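Local atomic coordinates of M32 carboxypeptidase (Chitinophagaceae bacterium, PDB entry 7A03), a protein that probably acts as a metal-dependent carboxypeptidase of the M32 (Taq) family, removing amino acids one at a time from the C-terminal end of peptides. Residues A272-G277 against N461-F466; L285-A290 against G467-S472. All blocks are in the same frame, centred on the assembly; numbering follows the deposited sequence.

Contact 1: A272-G277 against N461-F466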
loop_
_atom_site.group_PDB
_atom_site.type_symbol
_atom_site.label_atom_id
_atom_site.label_comp_id
_atom_site.label_asym_id
_atom_site.label_seq_id
_atom_site.Cartn_x
_atom_site.Cartn_y
_atom_site.Cartn_z
ATOM N N ALA A 272 -8.616 -6.599 -2.282
ATOM C CA ALA A 272 -10.044 -6.680 -2.555
ATOM C C ALA A 272 -10.740 -7.602 -1.570
ATOM O O ALA A 272 -11.870 -7.325 -1.150
ATOM C CB ALA A 272 -10.288 -7.134 -3.983
ATOM N N LEU A 273 -10.075 -8.685 -1.160
ATOM C CA LEU A 273 -10.675 -9.588 -0.188
ATOM C C LEU A 273 -10.870 -8.875 1.141
ATOM O O LEU A 273 -11.883 -9.079 1.832
ATOM C CB LEU A 273 -9.800 -10.832 -0.002
ATOM C CG LEU A 273 -9.701 -11.783 -1.190
ATOM C CD1 LEU A 273 -8.538 -12.755 -0.974
ATOM C CD2 LEU A 273 -11.025 -12.541 -1.412
ATOM N N TYR A 274 -9.895 -8.033 1.521
ATOM C CA TYR A 274 -10.084 -7.210 2.712
ATOM C C TYR A 274 -11.318 -6.318 2.576
ATOM O O TYR A 274 -12.181 -6.289 3.465
ATOM C CB TYR A 274 -8.835 -6.345 2.917
ATOM C CG TYR A 274 -8.707 -5.601 4.230
ATOM C CD1 TYR A 274 -9.631 -5.755 5.262
ATOM C CD2 TYR A 274 -7.606 -4.773 4.445
ATOM C CE1 TYR A 274 -9.463 -5.086 6.477
ATOM C CE2 TYR A 274 -7.424 -4.105 5.659
ATOM C CZ TYR A 274 -8.357 -4.275 6.669
ATOM O OH TYR A 274 -8.154 -3.610 7.863
ATOM N N GLU A 275 -11.390 -5.546 1.484
ATOM C CA GLU A 275 -12.521 -4.626 1.310
ATOM C C GLU A 275 -13.865 -5.360 1.287
ATOM O O GLU A 275 -14.860 -4.870 1.846
ATOM C CB GLU A 275 -12.336 -3.792 0.049
ATOM C CG GLU A 275 -11.201 -2.776 0.174
ATOM C CD GLU A 275 -11.549 -1.634 1.123
ATOM O OE1 GLU A 275 -12.723 -1.217 1.165
ATOM O OE2 GLU A 275 -10.653 -1.115 1.827
ATOM N N GLN A 276 -13.908 -6.547 0.678
ATOM C CA GLN A 276 -15.147 -7.323 0.639
ATOM C C GLN A 276 -15.490 -7.911 2.000
ATOM O O GLN A 276 -16.623 -8.380 2.193
ATOM C CB GLN A 276 -15.096 -8.411 -0.437
ATOM C CG GLN A 276 -15.168 -7.844 -1.843
ATOM C CD GLN A 276 -15.320 -8.914 -2.918
ATOM O OE1 GLN A 276 -14.861 -10.036 -2.755
ATOM N NE2 GLN A 276 -15.957 -8.564 -4.027
ATOM N N GLY A 277 -14.542 -7.912 2.938
ATOM C CA GLY A 277 -14.818 -8.398 4.274
ATOM C C GLY A 277 -15.190 -7.363 5.320
ATOM O O GLY A 277 -15.524 -7.734 6.451
ATOM N N ASN A 461 -11.731 -13.968 10.063
ATOM C CA ASN A 461 -11.960 -14.018 11.507
ATOM C C ASN A 461 -11.018 -13.119 12.296
ATOM O O ASN A 461 -11.375 -12.671 13.397
ATOM C CB ASN A 461 -11.817 -15.452 12.024
ATOM C CG ASN A 461 -12.933 -16.358 11.525
ATOM O OD1 ASN A 461 -14.015 -15.894 11.178
ATOM N ND2 ASN A 461 -12.672 -17.655 11.501
ATOM N N ASN A 462 -9.829 -12.833 11.765
ATOM C CA ASN A 462 -8.816 -12.123 12.529
ATOM C C ASN A 462 -8.576 -10.684 12.109
ATOM O O ASN A 462 -8.138 -9.895 12.949
ATOM C CB ASN A 462 -7.487 -12.879 12.486
ATOM C CG ASN A 462 -7.495 -14.088 13.380
ATOM O OD1 ASN A 462 -7.249 -13.980 14.585
ATOM N ND2 ASN A 462 -7.803 -15.246 12.804
ATOM N N ILE A 463 -8.831 -10.317 10.851
ATOM C CA ILE A 463 -8.458 -8.984 10.368
ATOM C C ILE A 463 -9.630 -8.243 9.740
ATOM O O ILE A 463 -9.972 -7.130 10.159
ATOM C CB ILE A 463 -7.265 -9.054 9.397
ATOM C CG1 ILE A 463 -6.011 -9.523 10.152
ATOM C CG2 ILE A 463 -7.029 -7.684 8.774
ATOM C CD1 ILE A 463 -4.864 -9.941 9.256
ATOM N N HIS A 464 -10.254 -8.852 8.733
ATOM C CA HIS A 464 -11.176 -8.108 7.877
ATOM C C HIS A 464 -12.348 -7.427 8.573
ATOM O O HIS A 464 -12.684 -6.300 8.168
ATOM C CB HIS A 464 -11.670 -9.008 6.744
ATOM C CG HIS A 464 -10.579 -9.472 5.839
ATOM N ND1 HIS A 464 -10.802 -10.321 4.774
ATOM C CD2 HIS A 464 -9.259 -9.182 5.820
ATOM C CE1 HIS A 464 -9.661 -10.542 4.146
ATOM N NE2 HIS A 464 -8.707 -9.867 4.767
ATOM N N PRO A 465 -13.047 -8.032 9.539
ATOM C CA PRO A 465 -14.331 -7.462 9.977
ATOM C C PRO A 465 -14.223 -6.362 11.011
ATOM O O PRO A 465 -15.254 -5.806 11.396
ATOM C CB PRO A 465 -15.037 -8.683 10.583
ATOM C CG PRO A 465 -13.924 -9.464 11.174
ATOM C CD PRO A 465 -12.765 -9.311 10.224
ATOM N N PHE A 466 -13.026 -6.048 11.489
ATOM C CA PHE A 466 -12.877 -5.099 12.580
ATOM C C PHE A 466 -12.729 -3.658 12.129
ATOM O O PHE A 466 -12.807 -2.762 12.972
ATOM C CB PHE A 466 -11.689 -5.493 13.450
ATOM C CG PHE A 466 -11.841 -6.848 14.066
ATOM C CD1 PHE A 466 -12.827 -7.082 15.000
ATOM C CD2 PHE A 466 -11.034 -7.893 13.684
ATOM C CE1 PHE A 466 -12.992 -8.333 15.561
ATOM C CE2 PHE A 466 -11.185 -9.149 14.251
ATOM C CZ PHE A 466 -12.168 -9.363 15.190
HETATM O O HOH W 1 -9.645 -4.377 9.757
#
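The C-terminal part of helix 258-277 meets the chain just where it leaves helix 453-462: I463 is the first residue beyond that helix with non-helical torsions, and the backbones come nearest at G277 and H464, with CA atoms 5.1 Å apart. G277, which has no side chain, sets its backbone against H464, its O lying 3.7 Å from CA of P465. H464 turns one imidazole face to the helix backbone; CA of Y274 lies 3.6 Å from the ring centroid and only 7° off its normal, a CH-pi contact. With CG anti to the backbone N (chi1 -169°), the Y274 ring swings beside the imidazole, and its CD1 reaches CD2 of H464 at 3.5 Å. The planes are 24° apart but slid past each other, so overlap is slight. A water bridges the segments, 2.5 Å from OH of Y274, which also bonds N of A291, and donating to O of I463 at 2.8 Å. Both imidazole nitrogens are engaged, ND1 with R460 and NE2 with Q299, which should fix the ring's rotation; R460 also bonds O of L273. Helix 293-307 packs beside the contact through W303 on L273 and Q299 on Y274 and I463, while strand 247-251 lies against A272, E275 and Q276.

Contact 2: L285-A290 against G467-S472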
loop_
_atom_site.group_PDB
_atom_site.type_symbol
_atom_site.label_atom_id
_atom_site.label_comp_id
_atom_site.label_asym_id
_atom_site.label_seq_id
_atom_site.Cartn_x
_atom_site.Cartn_y
_atom_site.Cartn_z
ATOM N N LEU A 285 -18.344 4.472 8.598
ATOM C CA LEU A 285 -17.910 4.641 9.978
ATOM C C LEU A 285 -16.523 4.045 10.162
ATOM O O LEU A 285 -16.112 3.156 9.406
ATOM C CB LEU A 285 -18.887 3.936 10.929
ATOM C CG LEU A 285 -20.372 4.173 10.645
ATOM C CD1 LEU A 285 -21.248 3.456 11.668
ATOM C CD2 LEU A 285 -20.683 5.660 10.690
ATOM N N PRO A 286 -15.774 4.502 11.172
ATOM C CA PRO A 286 -14.399 3.999 11.326
ATOM C C PRO A 286 -14.309 2.487 11.431
ATOM O O PRO A 286 -13.391 1.888 10.862
ATOM C CB PRO A 286 -13.891 4.726 12.583
ATOM C CG PRO A 286 -14.706 6.011 12.610
ATOM C CD PRO A 286 -16.075 5.588 12.121
ATOM N N CYS A 287 -15.263 1.848 12.106
ATOM C CA CYS A 287 -15.240 0.394 12.198
ATOM C C CYS A 287 -15.714 -0.293 10.917
ATOM O O CYS A 287 -15.792 -1.521 10.892
ATOM C CB CYS A 287 -15.959 -0.102 13.458
ATOM S SG CYS A 287 -15.123 0.422 14.988
ATOM N N GLY A 288 -15.993 0.458 9.848
ATOM C CA GLY A 288 -16.214 -0.114 8.534
ATOM C C GLY A 288 -15.149 0.213 7.508
ATOM O O GLY A 288 -15.360 -0.049 6.318
ATOM N N GLU A 289 -14.019 0.802 7.927
ATOM C CA GLU A 289 -12.916 1.185 7.053
ATOM C C GLU A 289 -11.688 0.331 7.357
ATOM O O GLU A 289 -11.496 -0.114 8.488
ATOM C CB GLU A 289 -12.543 2.666 7.272
ATOM C CG GLU A 289 -13.668 3.641 6.946
ATOM C CD GLU A 289 -13.402 5.074 7.418
ATOM O OE1 GLU A 289 -12.382 5.299 8.104
ATOM O OE2 GLU A 289 -14.213 5.979 7.085
ATOM N N ALA A 290 -10.853 0.112 6.339
ATOM C CA ALA A 290 -9.596 -0.600 6.545
ATOM C C ALA A 290 -8.808 0.033 7.687
ATOM O O ALA A 290 -8.829 1.253 7.876
ATOM C CB ALA A 290 -8.751 -0.537 5.275
ATOM N N GLY A 467 -12.532 -3.412 10.843
ATOM C CA GLY A 467 -12.293 -2.056 10.405
ATOM C C GLY A 467 -11.147 -1.420 11.177
ATOM O O GLY A 467 -10.066 -2.010 11.334
ATOM N N ARG A 468 -11.379 -0.209 11.670
ATOM C CA ARG A 468 -10.393 0.532 12.453
ATOM C C ARG A 468 -10.498 0.303 13.954
ATOM O O ARG A 468 -9.854 1.033 14.709
ATOM C CB ARG A 468 -10.502 2.036 12.171
ATOM C CG ARG A 468 -9.953 2.439 10.803
ATOM C CD ARG A 468 -10.395 3.852 10.417
ATOM N NE ARG A 468 -9.865 4.855 11.343
ATOM C CZ ARG A 468 -10.267 6.123 11.388
ATOM N NH1 ARG A 468 -11.222 6.553 10.572
ATOM N NH2 ARG A 468 -9.717 6.951 12.265
ATOM N N PHE A 469 -11.280 -0.686 14.409
ATOM C CA PHE A 469 -11.488 -0.859 15.848
ATOM C C PHE A 469 -10.170 -0.998 16.603
ATOM O O PHE A 469 -9.988 -0.398 17.666
ATOM C CB PHE A 469 -12.396 -2.060 16.125
ATOM C CG PHE A 469 -12.776 -2.202 17.577
ATOM C CD1 PHE A 469 -11.953 -2.880 18.466
ATOM C CD2 PHE A 469 -13.937 -1.625 18.063
ATOM C CE1 PHE A 469 -12.297 -2.989 19.813
ATOM C CE2 PHE A 469 -14.289 -1.733 19.399
ATOM C CZ PHE A 469 -13.471 -2.415 20.279
ATOM N N TYR A 470 -9.242 -1.777 16.062
ATOM C CA TYR A 470 -7.906 -1.921 16.622
ATOM C C TYR A 470 -6.904 -1.131 15.789
ATOM O O TYR A 470 -6.975 -1.112 14.556
ATOM C CB TYR A 470 -7.484 -3.391 16.618
ATOM C CG TYR A 470 -8.415 -4.331 17.351
ATOM C CD1 TYR A 470 -8.401 -4.412 18.741
ATOM C CD2 TYR A 470 -9.283 -5.161 16.654
ATOM C CE1 TYR A 470 -9.242 -5.285 19.412
ATOM C CE2 TYR A 470 -10.132 -6.029 17.317
ATOM C CZ TYR A 470 -10.102 -6.093 18.699
ATOM O OH TYR A 470 -10.945 -6.960 19.359
ATOM N N THR A 471 -5.943 -0.500 16.459
ATOM C CA THR A 471 -4.820 0.045 15.716
ATOM C C THR A 471 -3.977 -1.103 15.161
ATOM O O THR A 471 -4.156 -2.270 15.517
ATOM C CB THR A 471 -3.931 0.910 16.611
ATOM O OG1 THR A 471 -3.146 0.065 17.466
ATOM C CG2 THR A 471 -4.762 1.860 17.467
ATOM N N SER A 472 -3.049 -0.760 14.263
ATOM C CA SER A 472 -2.214 -1.790 13.659
ATOM C C SER A 472 -1.458 -2.564 14.733
ATOM O O SER A 472 -1.351 -3.796 14.661
ATOM C CB SER A 472 -1.255 -1.175 12.636
ATOM O OG SER A 472 -0.797 0.094 13.068
#
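Two backbone hydrogen bonds converge on O of P286: one from N of E289 within its own turn, the other from N of R468 across the contact at 3.0 Å. The second donor stands above the carbonyl plane, off the lone-pair directions, with an N-H...O angle of 149°. The bond lies beside the closest backbone approach, C287 to G467, whose CA atoms are 4.2 Å apart. G467, with a positive phi of 53°, turns its CA to O of C287 in a CA-H...O contact at 3.6 Å.

Charge pairing joins E289 and R468, whose side chains run side by side in the same direction. OE1 of E289 uses its syn lone pair to take NH1 of R468 at 3.0 Å, near the guanidinium plane, and carboxylate and guanidinium are almost coplanar (14°). NH1 is shared with D94 of helix 82-100, its strongest polar partner, so two carboxylates grip one nitrogen.

Contacts with flat groups complete the join. CB of P286 sits over one guanidinium face, offset toward its rim, and SG of C287 lies at the edge of the F469 ring, 5.2 Å from its centroid, a Cys sulfur-aromatic contact.

The arrangement is a loop-to-loop junction: the 3-10 turn 286-288 is tied by the P286 backbone bond, and E289 just after it by the salt bridge, to the connection leading to helix 472-480, where T471 is the N-cap residue.

Overall arrangement
Contacts 1 and 2 lie side by side, their centres about 10 Å apart, and join successive parts of the same two chain regions: 272-277 leads on to 285-290, and 461-466 runs directly into 467-472. Y274 connects them, its OH bonding to N of A291 and lying 3.6 Å from CA of A290. H267, E268 and H271 on helix 258-277 form an HExxH pattern, consistent with the zinc-binding motif of M32 peptidases, although no metal is bound to them here. Side chains of Y274 and A290 lie near this pattern without touching it, placing both contacts beside the probable active site. The side chains of P465 and of F469 each lie about 4 Å from a bound PEG.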